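Long-range contacts in putative protein (Aquifex aeolicus, PDB 1T6T), which is of unknown function but carries a Toprim domain resembling that of ribonuclease M5, and so may act on nucleic acid: residues B[4-15]-B[97-105]; B[46-55]-B[81-91]. All coordinates share one frame; numbering follows the deposited sequence.

Interaction 1: residues B[4-15]-B[97-105]; sequences EPRNLSEWIKEL and FRNFLKKWN
Helix 8-15, with W11 on its inner side, runs almost antiparallel to helix 97-101, their axes 11.4 Å apart at closest approach and their N-to-C directions 174° apart. W11 is the contact's central side chain. Its indole swings out beside its own carbonyl carbon and reaches helix 97-101, where W11 NE1 donates to F97 O at 3.0 Å; the acceptor lies close to the indole plane, but the bond is bent, with an N-H...O angle of 147°. L101 CD2 sits over one indole face, 3.8 Å from the centroid of the five-membered ring in a CH-pi contact. Over the opposite face comes the edge of F97, a T-shaped pair with planes at 76°, while W104 turns its edge toward the indole in an offset edge-to-face pair and packs CZ3 on W11 CB at 3.8 Å. F97 is itself covered by L15, whose CD1 stands over the ring centre. Farther out, P5 CD packs on one face of F100 and the K103 side chain lies over the other. N7 caps helix 8-15 by accepting from E10 N, and E10 in turn takes R6 side-on through NE and NH2. Were W11 cut back to an alanine, F97 O would probably lose this indole donor and a gap would open between F97 and L101. L15 and F97 also touch I66 of strand 64-67, joining the helix pair to the sheet. The contact is thus chiefly aromatic and aliphatic, with one cross-helix hydrogen bond fixing the indole at its centre.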
loop_
_atom_site.group_PDB
_atom_site.type_symbol
_atom_site.label_atom_id
_atom_site.label_comp_id
_atom_site.label_asym_id
_atom_site.label_seq_id
_atom_site.Cartn_x
_atom_site.Cartn_y
_atom_site.Cartn_z
ATOM N N GLU B 4 12.656 1.331 -26.307
ATOM C CA GLU B 4 14.057 1.639 -26.561
ATOM C C GLU B 4 15.000 0.669 -25.848
ATOM O O GLU B 4 15.875 0.077 -26.479
ATOM C CB GLU B 4 14.367 3.080 -26.137
ATOM C CG GLU B 4 15.843 3.452 -26.213
ATOM C CD GLU B 4 16.413 3.316 -27.613
ATOM O OE1 GLU B 4 17.635 3.521 -27.779
ATOM O OE2 GLU B 4 15.642 3.009 -28.548
ATOM N N PRO B 5 14.838 0.496 -24.524
ATOM C CA PRO B 5 15.711 -0.424 -23.786
ATOM C C PRO B 5 15.582 -1.858 -24.296
ATOM O O PRO B 5 14.478 -2.334 -24.542
ATOM C CB PRO B 5 15.219 -0.285 -22.346
ATOM C CG PRO B 5 14.708 1.114 -22.299
ATOM C CD PRO B 5 13.951 1.219 -23.598
ATOM N N ARG B 6 16.709 -2.545 -24.442
ATOM C CA ARG B 6 16.699 -3.922 -24.923
ATOM C C ARG B 6 16.650 -4.923 -23.771
ATOM O O ARG B 6 16.237 -6.070 -23.948
ATOM C CB ARG B 6 17.930 -4.176 -25.794
ATOM C CG ARG B 6 17.952 -3.339 -27.067
ATOM C CD ARG B 6 19.254 -3.509 -27.831
ATOM N NE ARG B 6 20.401 -3.047 -27.055
ATOM C CZ ARG B 6 21.649 -3.014 -27.510
ATOM N NH1 ARG B 6 21.918 -3.419 -28.745
ATOM N NH2 ARG B 6 22.628 -2.573 -26.731
ATOM N N ASN B 7 17.072 -4.484 -22.591
ATOM C CA ASN B 7 17.069 -5.339 -21.411
ATOM C C ASN B 7 16.838 -4.511 -20.149
ATOM O O ASN B 7 16.723 -3.285 -20.215
ATOM C CB ASN B 7 18.391 -6.104 -21.306
ATOM C CG ASN B 7 19.598 -5.204 -21.451
ATOM O OD1 ASN B 7 19.788 -4.270 -20.673
ATOM N ND2 ASN B 7 20.424 -5.480 -22.453
ATOM N N LEU B 8 16.769 -5.186 -19.005
ATOM C CA LEU B 8 16.539 -4.513 -17.733
ATOM C C LEU B 8 17.671 -3.544 -17.416
ATOM O O LEU B 8 17.439 -2.462 -16.873
ATOM C CB LEU B 8 16.408 -5.542 -16.607
ATOM C CG LEU B 8 15.996 -5.014 -15.229
ATOM C CD1 LEU B 8 14.590 -4.420 -15.300
ATOM C CD2 LEU B 8 16.039 -6.147 -14.215
ATOM N N SER B 9 18.893 -3.933 -17.758
ATOM C CA SER B 9 20.055 -3.090 -17.510
ATOM C C SER B 9 19.921 -1.741 -18.213
ATOM O O SER B 9 20.176 -0.695 -17.614
ATOM C CB SER B 9 21.330 -3.791 -17.986
ATOM O OG SER B 9 22.447 -2.924 -17.888
ATOM N N GLU B 10 19.524 -1.765 -19.482
ATOM C CA GLU B 10 19.366 -0.526 -20.234
ATOM C C GLU B 10 18.162 0.260 -19.724
ATOM O O GLU B 10 18.153 1.488 -19.762
ATOM C CB GLU B 10 19.200 -0.818 -21.728
ATOM C CG GLU B 10 20.367 -1.581 -22.345
ATOM C CD GLU B 10 20.325 -1.595 -23.864
ATOM O OE1 GLU B 10 19.232 -1.797 -24.433
ATOM O OE2 GLU B 10 21.391 -1.410 -24.491
ATOM N N TRP B 11 17.148 -0.459 -19.249
ATOM C CA TRP B 11 15.936 0.163 -18.715
ATOM C C TRP B 11 16.319 0.968 -17.469
ATOM O O TRP B 11 15.898 2.112 -17.289
ATOM C CB TRP B 11 14.920 -0.926 -18.353
ATOM C CG TRP B 11 13.619 -0.424 -17.807
ATOM C CD1 TRP B 11 12.514 -0.048 -18.519
ATOM C CD2 TRP B 11 13.280 -0.268 -16.427
ATOM N NE1 TRP B 11 11.503 0.327 -17.662
ATOM C CE2 TRP B 11 11.948 0.201 -16.372
ATOM C CE3 TRP B 11 13.972 -0.482 -15.229
ATOM C CZ2 TRP B 11 11.294 0.459 -15.164
ATOM C CZ3 TRP B 11 13.319 -0.222 -14.025
ATOM C CH2 TRP B 11 11.993 0.241 -14.005
ATOM N N ILE B 12 17.134 0.360 -16.616
ATOM C CA ILE B 12 17.590 1.013 -15.394
ATOM C C ILE B 12 18.444 2.239 -15.716
ATOM O O ILE B 12 18.341 3.268 -15.052
ATOM C CB ILE B 12 18.398 0.030 -14.517
ATOM C CG1 ILE B 12 17.456 -1.033 -13.944
ATOM C CG2 ILE B 12 19.108 0.777 -13.400
ATOM C CD1 ILE B 12 18.141 -2.095 -13.111
ATOM N N LYS B 13 19.287 2.127 -16.737
ATOM C CA LYS B 13 20.138 3.240 -17.134
ATOM C C LYS B 13 19.281 4.415 -17.602
ATOM O O LYS B 13 19.544 5.568 -17.258
ATOM C CB LYS B 13 21.078 2.810 -18.262
ATOM C CG LYS B 13 21.983 3.924 -18.769
ATOM C CD LYS B 13 22.896 3.440 -19.889
ATOM C CE LYS B 13 23.886 2.396 -19.390
ATOM N NZ LYS B 13 24.774 1.900 -20.485
ATOM N N GLU B 14 18.254 4.112 -18.386
ATOM C CA GLU B 14 17.359 5.136 -18.904
ATOM C C GLU B 14 16.550 5.760 -17.766
ATOM O O GLU B 14 16.314 6.965 -17.742
ATOM C CB GLU B 14 16.417 4.524 -19.938
ATOM C CG GLU B 14 16.151 5.419 -21.127
ATOM C CD GLU B 14 17.430 5.810 -21.850
ATOM O OE1 GLU B 14 18.140 4.907 -22.343
ATOM O OE2 GLU B 14 17.725 7.020 -21.921
ATOM N N LEU B 15 16.125 4.928 -16.822
ATOM C CA LEU B 15 15.355 5.413 -15.687
ATOM C C LEU B 15 16.205 6.356 -14.844
ATOM O O LEU B 15 15.732 7.410 -14.425
ATOM C CB LEU B 15 14.869 4.241 -14.830
ATOM C CG LEU B 15 14.025 4.610 -13.600
ATOM C CD1 LEU B 15 12.801 5.428 -14.026
ATOM C CD2 LEU B 15 13.601 3.333 -12.876
ATOM N N PHE B 97 7.933 3.996 -18.521
ATOM C CA PHE B 97 8.832 3.048 -17.876
ATOM C C PHE B 97 8.091 1.846 -17.323
ATOM O O PHE B 97 8.535 0.705 -17.479
ATOM C CB PHE B 97 9.629 3.749 -16.774
ATOM C CG PHE B 97 10.725 4.624 -17.303
ATOM C CD1 PHE B 97 11.938 4.073 -17.708
ATOM C CD2 PHE B 97 10.533 5.995 -17.435
ATOM C CE1 PHE B 97 12.947 4.879 -18.239
ATOM C CE2 PHE B 97 11.534 6.809 -17.966
ATOM C CZ PHE B 97 12.742 6.247 -18.368
ATOM N N ARG B 98 6.959 2.101 -16.681
ATOM C CA ARG B 98 6.161 1.024 -16.122
ATOM C C ARG B 98 5.595 0.161 -17.249
ATOM O O ARG B 98 5.620 -1.065 -17.172
ATOM C CB ARG B 98 5.017 1.597 -15.279
ATOM C CG ARG B 98 4.144 0.536 -14.621
ATOM C CD ARG B 98 3.202 1.161 -13.601
ATOM N NE ARG B 98 2.391 0.166 -12.900
ATOM C CZ ARG B 98 1.224 -0.296 -13.334
ATOM N NH1 ARG B 98 0.717 0.146 -14.476
ATOM N NH2 ARG B 98 0.558 -1.195 -12.621
ATOM N N ASN B 99 5.086 0.801 -18.295
ATOM C CA ASN B 99 4.516 0.051 -19.410
ATOM C C ASN B 99 5.542 -0.820 -20.113
ATOM O O ASN B 99 5.202 -1.879 -20.639
ATOM C CB ASN B 99 3.857 0.989 -20.425
ATOM C CG ASN B 99 2.573 1.596 -19.904
ATOM O OD1 ASN B 99 1.943 1.059 -18.988
ATOM N ND2 ASN B 99 2.168 2.714 -20.493
ATOM N N PHE B 100 6.794 -0.381 -20.126
ATOM C CA PHE B 100 7.844 -1.153 -20.774
ATOM C C PHE B 100 8.061 -2.490 -20.060
ATOM O O PHE B 100 8.312 -3.512 -20.702
ATOM C CB PHE B 100 9.152 -0.364 -20.797
ATOM C CG PHE B 100 10.039 -0.713 -21.957
ATOM C CD1 PHE B 100 9.797 -0.173 -23.217
ATOM C CD2 PHE B 100 11.093 -1.608 -21.802
ATOM C CE1 PHE B 100 10.593 -0.524 -24.311
ATOM C CE2 PHE B 100 11.893 -1.965 -22.888
ATOM C CZ PHE B 100 11.641 -1.421 -24.144
ATOM N N LEU B 101 7.951 -2.483 -18.735
ATOM C CA LEU B 101 8.144 -3.697 -17.949
ATOM C C LEU B 101 7.087 -4.762 -18.225
ATOM O O LEU B 101 7.300 -5.943 -17.945
ATOM C CB LEU B 101 8.146 -3.367 -16.449
ATOM C CG LEU B 101 9.257 -2.453 -15.921
ATOM C CD1 LEU B 101 9.074 -2.240 -14.421
ATOM C CD2 LEU B 101 10.616 -3.069 -16.209
ATOM N N LYS B 102 5.950 -4.347 -18.771
ATOM C CA LYS B 102 4.870 -5.282 -19.061
ATOM C C LYS B 102 5.266 -6.357 -20.070
ATOM O O LYS B 102 4.614 -7.398 -20.159
ATOM C CB LYS B 102 3.642 -4.522 -19.564
ATOM C CG LYS B 102 3.026 -3.604 -18.519
ATOM C CD LYS B 102 1.862 -2.810 -19.090
ATOM C CE LYS B 102 1.199 -1.967 -18.016
ATOM N NZ LYS B 102 0.082 -1.155 -18.572
ATOM N N LYS B 103 6.339 -6.112 -20.819
ATOM C CA LYS B 103 6.797 -7.072 -21.816
ATOM C C LYS B 103 7.776 -8.087 -21.238
ATOM O O LYS B 103 8.100 -9.081 -21.887
ATOM C CB LYS B 103 7.453 -6.346 -22.995
ATOM C CG LYS B 103 8.794 -5.699 -22.668
ATOM C CD LYS B 103 9.364 -4.951 -23.869
ATOM C CE LYS B 103 8.496 -3.759 -24.248
ATOM N NZ LYS B 103 8.983 -3.082 -25.483
ATOM N N TRP B 104 8.247 -7.844 -20.018
ATOM C CA TRP B 104 9.192 -8.757 -19.387
ATOM C C TRP B 104 8.583 -9.492 -18.204
ATOM O O TRP B 104 7.487 -9.166 -17.752
ATOM C CB TRP B 104 10.452 -8.008 -18.938
ATOM C CG TRP B 104 11.196 -7.365 -20.074
ATOM C CD1 TRP B 104 11.317 -7.841 -21.350
ATOM C CD2 TRP B 104 11.940 -6.142 -20.030
ATOM N NE1 TRP B 104 12.089 -6.988 -22.103
ATOM C CE2 TRP B 104 12.486 -5.939 -21.318
ATOM C CE3 TRP B 104 12.202 -5.199 -19.026
ATOM C CZ2 TRP B 104 13.280 -4.828 -21.630
ATOM C CZ3 TRP B 104 12.991 -4.095 -19.336
ATOM C CH2 TRP B 104 13.521 -3.920 -20.630
ATOM N N ASN B 105 9.298 -10.491 -17.705
ATOM C CA ASN B 105 8.799 -11.267 -16.586
ATOM C C ASN B 105 9.098 -10.599 -15.252
ATOM O O ASN B 105 10.052 -10.950 -14.556
ATOM C CB ASN B 105 9.382 -12.674 -16.604
ATOM C CG ASN B 105 8.738 -13.570 -15.576
ATOM O OD1 ASN B 105 7.791 -13.167 -14.897
ATOM N ND2 ASN B 105 9.239 -14.794 -15.454
#

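Interaction 2: residues B[46-55]-B[81-91]; sequences LSGKRYADVV and KMKELLSSQGF
Y51 and M82, a selenomethionine, meet at the middle of this contact: SE lies 3.6 Å from Y51 CD1, approaching the ring obliquely in a Met-aromatic contact. The bends of M82 at chi2 (-57°) and chi3 (-53°) fold its end back toward helix 51-55, so that CE reaches V54 CB. K81 crosses the tyrosine at about a right angle, its CG over one face near the rim and its CE 3.5 Å from Y51 CE2. At the CB end of the tyrosine, L85 CD2 presses on Y51 CB at 3.4 Å and also meets V55 CG2. V55 spreads its two methyls between L85, Q89 and F91, with CG1 4.0 Å from F91 CE2. A Schellman motif at G90 ends helix 81-88 and turns the chain to bring F91 there. At the other end, D53 OD2 accepts from R50 N at the start of helix 51-55, and the phenol OH of Y51 hydrogen-bonds S47 OG of the second subunit. V54 and L86 both rest on L25 of strand 23-26. Two helices crossing at -42° on one side of a parallel sheet are consistent with the alpha/beta Toprim fold, here with the start of helix 51-55 forming part of the dimer interface.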
loop_
_atom_site.group_PDB
_atom_site.type_symbol
_atom_site.label_atom_id
_atom_site.label_comp_id
_atom_site.label_asym_id
_atom_site.label_seq_id
_atom_site.Cartn_x
_atom_site.Cartn_y
_atom_site.Cartn_z
ATOM N N LEU B 46 4.995 5.860 -1.500
ATOM C CA LEU B 46 3.647 6.249 -1.096
ATOM C C LEU B 46 3.133 5.730 0.251
ATOM O O LEU B 46 2.428 6.446 0.960
ATOM C CB LEU B 46 2.665 5.850 -2.204
ATOM C CG LEU B 46 1.244 6.415 -2.175
ATOM C CD1 LEU B 46 1.281 7.933 -2.324
ATOM C CD2 LEU B 46 0.437 5.791 -3.305
ATOM N N SER B 47 3.463 4.495 0.606
ATOM C CA SER B 47 2.975 3.953 1.871
ATOM C C SER B 47 3.357 4.859 3.033
ATOM O O SER B 47 4.508 5.279 3.156
ATOM C CB SER B 47 3.530 2.546 2.109
ATOM O OG SER B 47 2.980 1.994 3.297
ATOM N N GLY B 48 2.381 5.168 3.881
ATOM C CA GLY B 48 2.645 6.034 5.014
ATOM C C GLY B 48 2.406 7.497 4.686
ATOM O O GLY B 48 2.651 8.374 5.515
ATOM N N LYS B 49 1.936 7.769 3.471
ATOM C CA LYS B 49 1.651 9.140 3.056
ATOM C C LYS B 49 0.234 9.277 2.500
ATOM O O LYS B 49 -0.332 8.319 1.974
ATOM C CB LYS B 49 2.640 9.597 1.972
ATOM C CG LYS B 49 4.114 9.530 2.364
ATOM C CD LYS B 49 4.993 10.119 1.258
ATOM C CE LYS B 49 6.468 10.153 1.649
ATOM N NZ LYS B 49 7.049 8.797 1.853
ATOM N N ARG B 50 -0.348 10.465 2.639
ATOM C CA ARG B 50 -1.669 10.725 2.068
ATOM C C ARG B 50 -1.341 10.992 0.603
ATOM O O ARG B 50 -0.234 11.433 0.294
ATOM C CB ARG B 50 -2.290 11.980 2.681
ATOM C CG ARG B 50 -2.474 11.910 4.183
ATOM C CD ARG B 50 -2.790 13.279 4.748
ATOM N NE ARG B 50 -2.931 13.249 6.201
ATOM C CZ ARG B 50 -3.110 14.330 6.952
ATOM N NH1 ARG B 50 -3.169 15.532 6.386
ATOM N NH2 ARG B 50 -3.231 14.214 8.267
ATOM N N TYR B 51 -2.276 10.725 -0.302
ATOM C CA TYR B 51 -1.998 10.967 -1.709
ATOM C C TYR B 51 -1.661 12.445 -1.884
ATOM O O TYR B 51 -0.769 12.800 -2.655
ATOM C CB TYR B 51 -3.203 10.592 -2.579
ATOM C CG TYR B 51 -3.712 9.183 -2.354
ATOM C CD1 TYR B 51 -2.829 8.114 -2.228
ATOM C CD2 TYR B 51 -5.079 8.922 -2.271
ATOM C CE1 TYR B 51 -3.293 6.817 -2.023
ATOM C CE2 TYR B 51 -5.554 7.630 -2.067
ATOM C CZ TYR B 51 -4.656 6.583 -1.943
ATOM O OH TYR B 51 -5.120 5.303 -1.732
ATOM N N ALA B 52 -2.364 13.303 -1.147
ATOM C CA ALA B 52 -2.135 14.744 -1.218
ATOM C C ALA B 52 -0.744 15.139 -0.726
ATOM O O ALA B 52 -0.232 16.196 -1.098
ATOM C CB ALA B 52 -3.206 15.491 -0.412
ATOM N N ASP B 53 -0.133 14.308 0.118
ATOM C CA ASP B 53 1.209 14.610 0.617
ATOM C C ASP B 53 2.199 14.609 -0.546
ATOM O O ASP B 53 3.137 15.406 -0.574
ATOM C CB ASP B 53 1.673 13.584 1.665
ATOM C CG ASP B 53 0.935 13.707 2.993
ATOM O OD1 ASP B 53 0.389 14.790 3.290
ATOM O OD2 ASP B 53 0.923 12.716 3.757
ATOM N N VAL B 54 1.998 13.706 -1.501
ATOM C CA VAL B 54 2.876 13.621 -2.663
ATOM C C VAL B 54 2.731 14.892 -3.496
ATOM O O VAL B 54 3.716 15.461 -3.964
ATOM C CB VAL B 54 2.524 12.393 -3.535
ATOM C CG1 VAL B 54 3.365 12.387 -4.807
ATOM C CG2 VAL B 54 2.759 11.122 -2.738
ATOM N N VAL B 55 1.491 15.333 -3.673
ATOM C CA VAL B 55 1.224 16.548 -4.428
ATOM C C VAL B 55 1.936 17.736 -3.779
ATOM O O VAL B 55 2.629 18.509 -4.448
ATOM C CB VAL B 55 -0.290 16.847 -4.475
ATOM C CG1 VAL B 55 -0.541 18.183 -5.173
ATOM C CG2 VAL B 55 -1.017 15.724 -5.202
ATOM N N LYS B 81 -5.128 5.570 -9.550
ATOM C CA LYS B 81 -5.499 6.601 -8.588
ATOM C C LYS B 81 -4.523 7.774 -8.642
ATOM O O LYS B 81 -4.929 8.935 -8.718
ATOM C CB LYS B 81 -5.504 6.008 -7.179
ATOM C CG LYS B 81 -5.750 7.011 -6.064
ATOM C CD LYS B 81 -7.153 7.577 -6.143
ATOM C CE LYS B 81 -7.527 8.303 -4.867
ATOM N NZ LYS B 81 -8.951 8.745 -4.896
HETATM N N MSE B 82 -3.230 7.471 -8.597
HETATM C CA MSE B 82 -2.225 8.523 -8.624
HETATM C C MSE B 82 -2.146 9.200 -9.989
HETATM O O MSE B 82 -1.878 10.391 -10.075
HETATM C CB MSE B 82 -0.860 7.965 -8.216
HETATM C CG MSE B 82 -0.827 7.438 -6.786
HETATM SE SE MSE B 82 -1.356 8.790 -5.497
HETATM C CE MSE B 82 -0.109 10.170 -6.087
ATOM N N LYS B 83 -2.388 8.446 -11.057
ATOM C CA LYS B 83 -2.360 9.034 -12.393
ATOM C C LYS B 83 -3.441 10.116 -12.471
ATOM O O LYS B 83 -3.188 11.239 -12.908
ATOM C CB LYS B 83 -2.628 7.959 -13.447
ATOM C CG LYS B 83 -2.657 8.475 -14.870
ATOM C CD LYS B 83 -2.976 7.341 -15.828
ATOM C CE LYS B 83 -3.069 7.835 -17.257
ATOM N NZ LYS B 83 -3.318 6.696 -18.184
ATOM N N GLU B 84 -4.645 9.772 -12.030
ATOM C CA GLU B 84 -5.761 10.709 -12.046
ATOM C C GLU B 84 -5.496 11.912 -11.138
ATOM O O GLU B 84 -5.717 13.055 -11.534
ATOM C CB GLU B 84 -7.046 9.988 -11.616
ATOM C CG GLU B 84 -8.299 10.862 -11.567
ATOM C CD GLU B 84 -8.545 11.643 -12.849
ATOM O OE1 GLU B 84 -8.292 11.100 -13.951
ATOM O OE2 GLU B 84 -9.011 12.801 -12.751
ATOM N N LEU B 85 -5.013 11.657 -9.926
ATOM C CA LEU B 85 -4.735 12.736 -8.990
ATOM C C LEU B 85 -3.664 13.693 -9.500
ATOM O O LEU B 85 -3.872 14.906 -9.536
ATOM C CB LEU B 85 -4.298 12.183 -7.629
ATOM C CG LEU B 85 -3.896 13.256 -6.605
ATOM C CD1 LEU B 85 -5.061 14.214 -6.370
ATOM C CD2 LEU B 85 -3.474 12.598 -5.302
ATOM N N LEU B 86 -2.518 13.151 -9.889
ATOM C CA LEU B 86 -1.435 13.997 -10.365
ATOM C C LEU B 86 -1.824 14.794 -11.601
ATOM O O LEU B 86 -1.531 15.986 -11.689
ATOM C CB LEU B 86 -0.177 13.153 -10.624
ATOM C CG LEU B 86 0.451 12.594 -9.336
ATOM C CD1 LEU B 86 1.516 11.577 -9.683
ATOM C CD2 LEU B 86 1.043 13.728 -8.501
ATOM N N SER B 87 -2.500 14.160 -12.551
ATOM C CA SER B 87 -2.897 14.892 -13.745
ATOM C C SER B 87 -3.895 15.999 -13.373
ATOM O O SER B 87 -3.864 17.087 -13.947
ATOM C CB SER B 87 -3.502 13.938 -14.789
ATOM O OG SER B 87 -4.691 13.326 -14.321
ATOM N N SER B 88 -4.763 15.732 -12.397
ATOM C CA SER B 88 -5.754 16.726 -11.984
ATOM C C SER B 88 -5.090 17.940 -11.342
ATOM O O SER B 88 -5.651 19.035 -11.356
ATOM C CB SER B 88 -6.760 16.126 -10.993
ATOM O OG SER B 88 -6.207 16.021 -9.689
ATOM N N GLN B 89 -3.897 17.742 -10.784
ATOM C CA GLN B 89 -3.177 18.825 -10.123
ATOM C C GLN B 89 -2.182 19.544 -11.030
ATOM O O GLN B 89 -1.435 20.409 -10.573
ATOM C CB GLN B 89 -2.452 18.296 -8.882
ATOM C CG GLN B 89 -3.361 17.566 -7.891
ATOM C CD GLN B 89 -4.497 18.435 -7.374
ATOM O OE1 GLN B 89 -4.272 19.530 -6.861
ATOM N NE2 GLN B 89 -5.726 17.943 -7.501
ATOM N N GLY B 90 -2.159 19.173 -12.307
ATOM C CA GLY B 90 -1.268 19.829 -13.252
ATOM C C GLY B 90 0.081 19.190 -13.535
ATOM O O GLY B 90 0.915 19.790 -14.216
ATOM N N PHE B 91 0.311 17.989 -13.017
ATOM C CA PHE B 91 1.579 17.299 -13.252
ATOM C C PHE B 91 1.545 16.476 -14.530
ATOM O O PHE B 91 0.486 16.017 -14.955
ATOM C CB PHE B 91 1.898 16.358 -12.085
ATOM C CG PHE B 91 2.167 17.066 -10.794
ATOM C CD1 PHE B 91 3.426 17.601 -10.529
ATOM C CD2 PHE B 91 1.160 17.217 -9.849
ATOM C CE1 PHE B 91 3.677 18.277 -9.342
ATOM C CE2 PHE B 91 1.399 17.893 -8.654
ATOM C CZ PHE B 91 2.661 18.424 -8.401
#

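The two contacts lie on opposite sides of the chain's centre, their own centres about 24 Å apart and their nearest atoms about 7 Å apart without touching. Interaction 2 is nested within the chain loop that interaction 1 closes. The parallel sheet connects them: strand 64-67 receives L15 and F97 of interaction 1 through I66, and L86 of interaction 2 through V65 and L67. The loop after that strand is shared too, since R98 bonds to F69 O and M82 packs on F69. Only interaction 2 reaches the second subunit, where R50 pairs with D53 of the second subunit, and D53 with R50 of that subunit; interaction 1 stays within one chain.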